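Local coordinates for plasmodium falciparum gamete antigen 27/25 (Plasmodium falciparum, PDB 1N81), which is a gametocyte protein essential for sexual development of the malaria parasite, of unknown molecular function but possibly able to dimerise, at residues A[22-27]-A[62-67]; A[113-118]-A[144-149]; A[131-136]-A[168-173]. One frame throughout, in Å; residues are numbered along the deposited sequence.

Interaction 1. Residues A[22-27]-A[62-67]; sequences EFHACS and NRYNYF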
loop_
_atom_site.group_PDB
_atom_site.type_symbol
_atom_site.label_atom_id
_atom_site.label_comp_id
_atom_site.label_asym_id
_atom_site.label_seq_id
_atom_site.Cartn_x
_atom_site.Cartn_y
_atom_site.Cartn_z
ATOM N N GLU A 22 3.278 5.757 -0.956
ATOM C CA GLU A 22 3.525 4.763 0.093
ATOM C C GLU A 22 4.478 3.663 -0.356
ATOM O O GLU A 22 5.425 3.320 0.342
ATOM C CB GLU A 22 2.197 4.098 0.508
ATOM C CG GLU A 22 2.377 2.847 1.399
ATOM C CD GLU A 22 1.155 2.512 2.268
ATOM O OE1 GLU A 22 1.169 1.454 2.945
ATOM O OE2 GLU A 22 0.192 3.302 2.292
ATOM N N PHE A 23 4.236 3.111 -1.536
ATOM C CA PHE A 23 5.084 2.022 -1.968
ATOM C C PHE A 23 6.483 2.436 -2.422
ATOM O O PHE A 23 7.419 1.684 -2.210
ATOM C CB PHE A 23 4.343 1.165 -3.018
ATOM C CG PHE A 23 3.249 0.303 -2.420
ATOM C CD1 PHE A 23 1.929 0.761 -2.355
ATOM C CD2 PHE A 23 3.555 -0.921 -1.829
ATOM C CE1 PHE A 23 0.923 0.018 -1.709
ATOM C CE2 PHE A 23 2.545 -1.694 -1.164
ATOM C CZ PHE A 23 1.221 -1.214 -1.110
ATOM N N HIS A 24 6.646 3.614 -3.031
ATOM C CA HIS A 24 7.999 4.036 -3.413
ATOM C C HIS A 24 8.735 4.459 -2.164
ATOM O O HIS A 24 9.941 4.221 -2.021
ATOM C CB HIS A 24 7.977 5.185 -4.427
ATOM C CG HIS A 24 7.694 4.733 -5.826
ATOM N ND1 HIS A 24 8.695 4.399 -6.716
ATOM C CD2 HIS A 24 6.525 4.474 -6.465
ATOM C CE1 HIS A 24 8.154 3.954 -7.836
ATOM N NE2 HIS A 24 6.837 3.986 -7.713
ATOM N N ALA A 25 8.014 5.061 -1.225
ATOM C CA ALA A 25 8.685 5.446 0.012
ATOM C C ALA A 25 9.164 4.149 0.702
ATOM O O ALA A 25 10.248 4.102 1.296
ATOM C CB ALA A 25 7.726 6.236 0.949
ATOM N N CYS A 26 8.357 3.096 0.613
ATOM C CA CYS A 26 8.713 1.824 1.235
ATOM C C CYS A 26 9.946 1.220 0.516
ATOM O O CYS A 26 10.906 0.813 1.164
ATOM C CB CYS A 26 7.518 0.849 1.191
ATOM S SG CYS A 26 7.770 -0.651 2.214
ATOM N N SER A 27 9.903 1.172 -0.811
ATOM C CA SER A 27 11.017 0.653 -1.588
ATOM C C SER A 27 12.277 1.448 -1.240
ATOM O O SER A 27 13.309 0.863 -0.930
ATOM C CB SER A 27 10.705 0.763 -3.077
ATOM O OG SER A 27 11.784 0.240 -3.852
ATOM N N ASN A 62 6.327 14.804 -2.289
ATOM C CA ASN A 62 6.893 15.878 -3.090
ATOM C C ASN A 62 7.156 15.340 -4.500
ATOM O O ASN A 62 6.769 15.966 -5.484
ATOM C CB ASN A 62 8.188 16.367 -2.455
ATOM C CG ASN A 62 8.643 17.694 -3.019
ATOM O OD1 ASN A 62 8.780 18.675 -2.289
ATOM N ND2 ASN A 62 8.870 17.736 -4.323
ATOM N N ARG A 63 7.785 14.171 -4.603
ATOM C CA ARG A 63 8.058 13.579 -5.917
ATOM C C ARG A 63 6.805 13.349 -6.764
ATOM O O ARG A 63 6.834 13.508 -7.980
ATOM C CB ARG A 63 8.806 12.242 -5.777
ATOM C CG ARG A 63 9.044 11.542 -7.116
ATOM C CD ARG A 63 9.654 10.142 -6.989
ATOM N NE ARG A 63 9.648 9.454 -8.285
ATOM C CZ ARG A 63 10.008 8.184 -8.492
ATOM N NH1 ARG A 63 10.426 7.421 -7.487
ATOM N NH2 ARG A 63 9.931 7.667 -9.716
ATOM N N TYR A 64 5.708 12.939 -6.144
ATOM C CA TYR A 64 4.497 12.728 -6.925
ATOM C C TYR A 64 3.579 13.931 -6.836
ATOM O O TYR A 64 2.414 13.839 -7.188
ATOM C CB TYR A 64 3.738 11.469 -6.483
ATOM C CG TYR A 64 4.503 10.223 -6.824
ATOM C CD1 TYR A 64 5.475 9.719 -5.953
ATOM C CD2 TYR A 64 4.340 9.600 -8.070
ATOM C CE1 TYR A 64 6.278 8.630 -6.318
ATOM C CE2 TYR A 64 5.134 8.511 -8.442
ATOM C CZ TYR A 64 6.104 8.037 -7.561
ATOM O OH TYR A 64 6.935 7.014 -7.930
ATOM N N ASN A 65 4.110 15.054 -6.349
ATOM C CA ASN A 65 3.338 16.290 -6.242
ATOM C C ASN A 65 1.948 16.063 -5.685
ATOM O O ASN A 65 0.962 16.502 -6.268
ATOM C CB ASN A 65 3.191 16.948 -7.615
ATOM C CG ASN A 65 4.499 17.081 -8.326
ATOM O OD1 ASN A 65 5.406 17.773 -7.858
ATOM N ND2 ASN A 65 4.620 16.410 -9.466
ATOM N N TYR A 66 1.850 15.383 -4.558
ATOM C CA TYR A 66 0.540 15.144 -3.992
ATOM C C TYR A 66 0.641 15.374 -2.503
ATOM O O TYR A 66 1.186 14.537 -1.771
ATOM C CB TYR A 66 0.095 13.712 -4.297
ATOM C CG TYR A 66 -1.371 13.485 -3.990
ATOM C CD1 TYR A 66 -2.379 13.985 -4.836
ATOM C CD2 TYR A 66 -1.754 12.853 -2.820
ATOM C CE1 TYR A 66 -3.744 13.850 -4.497
ATOM C CE2 TYR A 66 -3.103 12.719 -2.469
ATOM C CZ TYR A 66 -4.096 13.220 -3.310
ATOM O OH TYR A 66 -5.417 13.072 -2.928
ATOM N N PHE A 67 0.114 16.507 -2.051
ATOM C CA PHE A 67 0.183 16.871 -0.642
ATOM C C PHE A 67 -1.143 16.821 0.099
ATOM O O PHE A 67 -1.259 17.336 1.208
ATOM C CB PHE A 67 0.826 18.258 -0.506
ATOM C CG PHE A 67 2.167 18.357 -1.183
ATOM C CD1 PHE A 67 2.263 18.676 -2.530
ATOM C CD2 PHE A 67 3.332 18.047 -0.485
ATOM C CE1 PHE A 67 3.508 18.679 -3.179
ATOM C CE2 PHE A 67 4.571 18.043 -1.119
ATOM C CZ PHE A 67 4.662 18.359 -2.469
#
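His24 of helix 13-35 meets Tyr64 and Arg63 at the spot where helix 50-63 ends in a Schellman motif, so that a helix flank faces a helix C-terminus at the surface of this all-helical fold. The hydroxyl end of Tyr64 is directed over one face of the imidazole: OH lies 3.0 Å from CD2 of His24, and CZ of Tyr64 stands 3.7 Å above the ring plane, offset toward its rim. The two side chains cross at about a right angle, while their ring planes are inclined by 44°, an oblique pairing. Arg63, extended from CG to NE with CG anti to the backbone N (chi1 177°), runs out beside the tyrosine. Its guanidinium is turned 71° from the plane of the imidazole, with NH1 3.6 Å from ND1 of His24.

Tyr64 is the first residue to leave helical backbone angles, and Asn65, with positive phi, takes the C-prime position: Asn65 N bonds to Asn62 O and Tyr66 N to Gln61 O. Beyond this turn Tyr66 packs on Lys17, Val18 and Ile21, joining the chain after the turn to the same helix. His24 also touches Asn60, one turn before Tyr64. The phenol oxygen of Tyr64 lies over one face of the imidazole and also over the centre of the Arg63 guanidinium, 3.3 Å above its plane.

Interaction 2. Residues A[113-118]-A[144-149]; sequences IEEVSI and DTYEYV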
loop_
_atom_site.group_PDB
_atom_site.type_symbol
_atom_site.label_atom_id
_atom_site.label_comp_id
_atom_site.label_asym_id
_atom_site.label_seq_id
_atom_site.Cartn_x
_atom_site.Cartn_y
_atom_site.Cartn_z
ATOM N N ILE A 113 -4.460 -3.763 -4.151
ATOM C CA ILE A 113 -5.123 -2.548 -3.649
ATOM C C ILE A 113 -5.898 -1.880 -4.786
ATOM O O ILE A 113 -7.093 -1.587 -4.651
ATOM C CB ILE A 113 -4.111 -1.504 -3.071
ATOM C CG1 ILE A 113 -3.583 -1.995 -1.721
ATOM C CG2 ILE A 113 -4.780 -0.147 -2.916
ATOM C CD1 ILE A 113 -2.518 -1.109 -1.095
ATOM N N GLU A 114 -5.235 -1.668 -5.926
ATOM C CA GLU A 114 -5.908 -1.017 -7.047
ATOM C C GLU A 114 -7.112 -1.764 -7.570
ATOM O O GLU A 114 -8.176 -1.180 -7.764
ATOM C CB GLU A 114 -4.926 -0.732 -8.183
ATOM C CG GLU A 114 -3.957 0.323 -7.744
ATOM C CD GLU A 114 -3.016 0.741 -8.842
ATOM O OE1 GLU A 114 -2.929 0.057 -9.877
ATOM O OE2 GLU A 114 -2.351 1.761 -8.646
ATOM N N GLU A 115 -6.950 -3.051 -7.775
ATOM C CA GLU A 115 -8.011 -3.899 -8.292
ATOM C C GLU A 115 -9.225 -3.858 -7.337
ATOM O O GLU A 115 -10.386 -3.716 -7.752
ATOM C CB GLU A 115 -7.453 -5.314 -8.382
ATOM C CG GLU A 115 -8.199 -6.269 -9.241
ATOM C CD GLU A 115 -8.029 -5.972 -10.701
ATOM O OE1 GLU A 115 -6.951 -5.444 -11.108
ATOM O OE2 GLU A 115 -8.989 -6.288 -11.427
ATOM N N VAL A 116 -8.968 -4.014 -6.045
ATOM C CA VAL A 116 -10.063 -3.985 -5.107
ATOM C C VAL A 116 -10.726 -2.604 -5.129
ATOM O O VAL A 116 -11.951 -2.509 -5.008
ATOM C CB VAL A 116 -9.608 -4.321 -3.670
ATOM C CG1 VAL A 116 -10.765 -4.141 -2.702
ATOM C CG2 VAL A 116 -9.109 -5.743 -3.609
ATOM N N SER A 117 -9.936 -1.541 -5.315
ATOM C CA SER A 117 -10.504 -0.199 -5.314
ATOM C C SER A 117 -11.462 -0.018 -6.489
ATOM O O SER A 117 -12.421 0.764 -6.386
ATOM C CB SER A 117 -9.412 0.891 -5.330
ATOM O OG SER A 117 -8.901 1.128 -6.623
ATOM N N ILE A 118 -11.214 -0.731 -7.592
ATOM C CA ILE A 118 -12.105 -0.645 -8.759
ATOM C C ILE A 118 -13.457 -1.262 -8.435
ATOM O O ILE A 118 -14.488 -0.718 -8.795
ATOM C CB ILE A 118 -11.565 -1.403 -9.998
ATOM C CG1 ILE A 118 -10.254 -0.775 -10.485
ATOM C CG2 ILE A 118 -12.637 -1.383 -11.114
ATOM C CD1 ILE A 118 -10.355 0.719 -10.772
ATOM N N ASP A 144 -3.592 -14.584 -5.438
ATOM C CA ASP A 144 -3.134 -15.768 -6.166
ATOM C C ASP A 144 -2.720 -15.406 -7.581
ATOM O O ASP A 144 -1.695 -15.867 -8.093
ATOM C CB ASP A 144 -4.231 -16.818 -6.229
ATOM C CG ASP A 144 -4.519 -17.401 -4.875
ATOM O OD1 ASP A 144 -3.660 -17.221 -3.987
ATOM O OD2 ASP A 144 -5.582 -18.030 -4.695
ATOM N N THR A 145 -3.518 -14.563 -8.215
ATOM C CA THR A 145 -3.228 -14.162 -9.582
ATOM C C THR A 145 -1.956 -13.339 -9.736
ATOM O O THR A 145 -1.122 -13.611 -10.610
ATOM C CB THR A 145 -4.409 -13.377 -10.185
ATOM O OG1 THR A 145 -5.591 -14.169 -10.069
ATOM C CG2 THR A 145 -4.167 -13.118 -11.660
ATOM N N TYR A 146 -1.775 -12.342 -8.882
ATOM C CA TYR A 146 -0.596 -11.506 -9.018
ATOM C C TYR A 146 0.708 -12.096 -8.498
ATOM O O TYR A 146 1.765 -11.747 -9.013
ATOM C CB TYR A 146 -0.875 -10.125 -8.461
ATOM C CG TYR A 146 -1.913 -9.418 -9.276
ATOM C CD1 TYR A 146 -3.164 -9.131 -8.740
ATOM C CD2 TYR A 146 -1.655 -9.045 -10.602
ATOM C CE1 TYR A 146 -4.135 -8.490 -9.493
ATOM C CE2 TYR A 146 -2.624 -8.404 -11.373
ATOM C CZ TYR A 146 -3.869 -8.125 -10.810
ATOM O OH TYR A 146 -4.837 -7.465 -11.552
ATOM N N GLU A 147 0.634 -12.977 -7.507
ATOM C CA GLU A 147 1.808 -13.676 -6.999
ATOM C C GLU A 147 2.326 -14.500 -8.193
ATOM O O GLU A 147 3.513 -14.501 -8.492
ATOM C CB GLU A 147 1.436 -14.696 -5.923
ATOM C CG GLU A 147 1.413 -14.196 -4.506
ATOM C CD GLU A 147 1.142 -15.322 -3.525
ATOM O OE1 GLU A 147 0.217 -16.124 -3.783
ATOM O OE2 GLU A 147 1.841 -15.403 -2.485
ATOM N N TYR A 148 1.405 -15.228 -8.832
ATOM C CA TYR A 148 1.701 -16.087 -9.989
ATOM C C TYR A 148 2.326 -15.278 -11.112
ATOM O O TYR A 148 3.393 -15.617 -11.629
ATOM C CB TYR A 148 0.428 -16.772 -10.498
ATOM C CG TYR A 148 0.635 -17.525 -11.800
ATOM C CD1 TYR A 148 1.415 -18.673 -11.839
ATOM C CD2 TYR A 148 0.131 -17.025 -13.012
ATOM C CE1 TYR A 148 1.706 -19.313 -13.052
ATOM C CE2 TYR A 148 0.411 -17.649 -14.232
ATOM C CZ TYR A 148 1.206 -18.797 -14.232
ATOM O OH TYR A 148 1.488 -19.430 -15.409
ATOM N N VAL A 149 1.670 -14.181 -11.468
ATOM C CA VAL A 149 2.142 -13.318 -12.532
ATOM C C VAL A 149 3.524 -12.721 -12.292
ATOM O O VAL A 149 4.329 -12.593 -13.212
ATOM C CB VAL A 149 1.153 -12.171 -12.753
ATOM C CG1 VAL A 149 1.834 -11.007 -13.422
ATOM C CG2 VAL A 149 -0.013 -12.665 -13.598
#
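A side-chain hydrogen bond, the only one between 113-118 and 144-149, links helix 96-122 to helix 136-150, two helices connected in the chain through the short helix 126-133. Tyr146 reaches from the second of these toward the first and donates from its OH to OE1 of Glu115 over 3.0 Å. This is the one residue pair in contact between 113-118 and 144-149, and the surface buried between them is correspondingly small, 73 Å². The backbones stay well apart, with 10.6 Å between the CA atoms of Glu115 and Tyr146, and the gap is spanned by the length of the two side chains.

The carboxylate oxygen lies at the edge of the phenol, near the plane of the ring. From the side of the glutamate the approach is different: the tyrosine oxygen comes from above the carboxylate plane, 67° out of it. The two side chains cross at about a right angle, their flat groups being turned 45° against each other. In Glu115, CG is anti to the backbone N, and a bend at chi2 (72°) brings OE1 to the tyrosine hydroxyl.

Arg111, one turn earlier on helix 96-122, lies near both partners: its NE makes a weak hydrogen bond with Tyr146 OH and a long, weak ion pair with Glu115 OE1. A positive charge at this distance may modestly favour the ionised form of Glu115.

Around the bridge, Glu115 also touches His8 of the N-terminal loop, and both Glu115 and Val116 pack on Leu142 of helix 136-150. The buried side of 113-118 lies against helix 156-173, with Ile113 on Ile166 and Phe169, and Val116 and Ser117 on Leu170. Glu114 and Ser117 touch Ile15 of helix 13-35.

Interaction 3. Residues A[131-136]-A[168-173]; sequences RIMNDK and QFLIDV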
loop_
_atom_site.group_PDB
_atom_site.type_symbol
_atom_site.label_atom_id
_atom_site.label_comp_id
_atom_site.label_asym_id
_atom_site.label_seq_id
_atom_site.Cartn_x
_atom_site.Cartn_y
_atom_site.Cartn_z
ATOM N N ARG A 131 -17.997 -3.632 2.631
ATOM C CA ARG A 131 -17.865 -5.079 2.618
ATOM C C ARG A 131 -16.717 -5.475 1.639
ATOM O O ARG A 131 -15.853 -6.318 1.959
ATOM C CB ARG A 131 -19.141 -5.732 2.140
ATOM C CG ARG A 131 -19.052 -7.247 2.200
ATOM C CD ARG A 131 -20.204 -7.889 1.444
ATOM N NE ARG A 131 -20.062 -7.781 -0.010
ATOM C CZ ARG A 131 -19.113 -8.398 -0.724
ATOM N NH1 ARG A 131 -18.211 -9.183 -0.130
ATOM N NH2 ARG A 131 -19.056 -8.216 -2.033
ATOM N N ILE A 132 -16.703 -4.854 0.461
ATOM C CA ILE A 132 -15.681 -5.166 -0.538
ATOM C C ILE A 132 -14.278 -4.873 -0.001
ATOM O O ILE A 132 -13.396 -5.709 -0.127
ATOM C CB ILE A 132 -15.946 -4.412 -1.878
ATOM C CG1 ILE A 132 -17.220 -4.962 -2.520
ATOM C CG2 ILE A 132 -14.781 -4.642 -2.879
ATOM C CD1 ILE A 132 -17.751 -4.123 -3.692
ATOM N N MET A 133 -14.096 -3.717 0.640
ATOM C CA MET A 133 -12.797 -3.345 1.204
ATOM C C MET A 133 -12.266 -4.411 2.166
ATOM O O MET A 133 -11.047 -4.631 2.278
ATOM C CB MET A 133 -12.900 -2.024 1.958
ATOM C CG MET A 133 -13.166 -0.834 1.076
ATOM S SD MET A 133 -13.194 0.688 2.041
ATOM C CE MET A 133 -13.306 1.897 0.758
ATOM N N ASN A 134 -13.195 -5.088 2.833
ATOM C CA ASN A 134 -12.856 -6.114 3.811
ATOM C C ASN A 134 -12.986 -7.528 3.257
ATOM O O ASN A 134 -12.764 -8.484 3.986
ATOM C CB ASN A 134 -13.775 -5.980 5.066
ATOM C CG ASN A 134 -13.517 -4.690 5.864
ATOM O OD1 ASN A 134 -12.412 -4.450 6.301
ATOM N ND2 ASN A 134 -14.554 -3.871 6.060
ATOM N N ASP A 135 -13.333 -7.680 1.975
ATOM C CA ASP A 135 -13.528 -9.023 1.436
ATOM C C ASP A 135 -12.231 -9.838 1.313
ATOM O O ASP A 135 -11.568 -9.826 0.270
ATOM C CB ASP A 135 -14.236 -8.948 0.066
ATOM C CG ASP A 135 -14.842 -10.295 -0.358
ATOM O OD1 ASP A 135 -14.306 -11.345 0.045
ATOM O OD2 ASP A 135 -15.848 -10.293 -1.095
ATOM N N LYS A 136 -11.902 -10.587 2.361
ATOM C CA LYS A 136 -10.687 -11.384 2.371
ATOM C C LYS A 136 -10.668 -12.438 1.267
ATOM O O LYS A 136 -9.590 -12.850 0.805
ATOM C CB LYS A 136 -10.499 -12.080 3.726
ATOM C CG LYS A 136 -10.591 -11.202 4.965
ATOM C CD LYS A 136 -10.771 -12.100 6.211
ATOM C CE LYS A 136 -11.217 -11.347 7.468
ATOM N NZ LYS A 136 -10.085 -10.699 8.197
ATOM N N GLN A 168 -6.990 -1.963 5.377
ATOM C CA GLN A 168 -6.725 -0.711 6.082
ATOM C C GLN A 168 -6.465 0.424 5.129
ATOM O O GLN A 168 -6.993 1.524 5.303
ATOM C CB GLN A 168 -5.517 -0.810 7.015
ATOM C CG GLN A 168 -5.352 0.483 7.796
ATOM C CD GLN A 168 -4.144 0.493 8.662
ATOM O OE1 GLN A 168 -3.024 0.654 8.185
ATOM N NE2 GLN A 168 -4.353 0.296 9.958
ATOM N N PHE A 169 -5.622 0.167 4.132
ATOM C CA PHE A 169 -5.289 1.182 3.143
ATOM C C PHE A 169 -6.560 1.698 2.427
ATOM O O PHE A 169 -6.744 2.894 2.250
ATOM C CB PHE A 169 -4.314 0.603 2.100
ATOM C CG PHE A 169 -3.928 1.584 1.016
ATOM C CD1 PHE A 169 -2.684 2.224 1.048
ATOM C CD2 PHE A 169 -4.807 1.864 -0.031
ATOM C CE1 PHE A 169 -2.300 3.141 0.046
ATOM C CE2 PHE A 169 -4.450 2.774 -1.039
ATOM C CZ PHE A 169 -3.181 3.419 -0.996
ATOM N N LEU A 170 -7.423 0.794 1.994
ATOM C CA LEU A 170 -8.625 1.212 1.287
ATOM C C LEU A 170 -9.518 2.115 2.172
ATOM O O LEU A 170 -9.929 3.202 1.760
ATOM C CB LEU A 170 -9.386 -0.030 0.814
ATOM C CG LEU A 170 -8.631 -0.748 -0.316
ATOM C CD1 LEU A 170 -9.204 -2.110 -0.515
ATOM C CD2 LEU A 170 -8.694 0.041 -1.606
ATOM N N ILE A 171 -9.792 1.682 3.394
ATOM C CA ILE A 171 -10.628 2.483 4.288
ATOM C C ILE A 171 -10.043 3.881 4.484
ATOM O O ILE A 171 -10.749 4.859 4.403
ATOM C CB ILE A 171 -10.818 1.765 5.649
ATOM C CG1 ILE A 171 -11.679 0.521 5.443
ATOM C CG2 ILE A 171 -11.519 2.706 6.645
ATOM C CD1 ILE A 171 -11.604 -0.482 6.578
ATOM N N ASP A 172 -8.738 3.966 4.705
ATOM C CA ASP A 172 -8.068 5.236 4.890
ATOM C C ASP A 172 -7.978 6.113 3.673
ATOM O O ASP A 172 -8.013 7.332 3.789
ATOM C CB ASP A 172 -6.611 5.047 5.314
ATOM C CG ASP A 172 -6.480 4.659 6.727
ATOM O OD1 ASP A 172 -7.525 4.635 7.413
ATOM O OD2 ASP A 172 -5.343 4.391 7.148
ATOM N N VAL A 173 -7.839 5.503 2.503
ATOM C CA VAL A 173 -7.589 6.301 1.314
ATOM C C VAL A 173 -8.702 6.567 0.318
ATOM O O VAL A 173 -8.785 7.666 -0.212
ATOM C CB VAL A 173 -6.332 5.710 0.583
ATOM C CG1 VAL A 173 -5.976 6.545 -0.646
ATOM C CG2 VAL A 173 -5.142 5.652 1.586
#
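Met133 lays its side chain across Leu170 and the CG1 of Ile171, joining the last turn of helix 126-133 to helix 156-173. With CG anti to its carbonyl carbon (chi1 -68°) and the chain extended beyond it, the methionine runs from the side chain of Leu170 past Ile171 to the Leu170 carbonyl. CG comes within 3.9 Å of CB of Leu170, SD within 3.7 Å of CG1 of Ile171, and the terminal CE within 3.8 Å of the backbone O of Leu170. The backbones are close here, the CA atoms of Met133 and Leu170 being 6.2 Å apart. At the margin, Asn134 crosses Ile171 at about a right angle, its OD1 4.1 Å from CD1.

Ser167, one turn before Ile171, adds a polar link by bonding through OG to Met133 O, while Val120 of helix 96-122 packs against Met133 as well. Where the chain turns into helix 136-150, Asp135 is the N-cap; its OD1 accepts from Leu138 N and its OD2 forms a salt bridge with Arg131 NH1. That bridge lies within 131-136 and no charged pair joins the two segments, so their fit depends on the shape of thioether and aliphatic surfaces rather than on directed bonds.

In the fold
Interaction 1 is a surface contact of aromatic and polar groups. Interactions 2 and 3 are both partly buried, the former a hydrogen bond and the latter, which buries the most area, a largely apolar meeting of methionine and aliphatic side chains. Interaction 1 lies across the chain's centre from the other two, its centre about 21 Å from each of theirs. Yet all three are joined through the interior: Phe23 packs on Ile113, Glu22 touches Phe169, and Val116 meets Leu170, with CG1 of Val116 3.4 Å from CD1 of Leu170. Interactions 2 and 3 alternate along the chain, interlocking helices 96-122, 126-133, 136-150 and 156-173, whereas interaction 1 closes earlier.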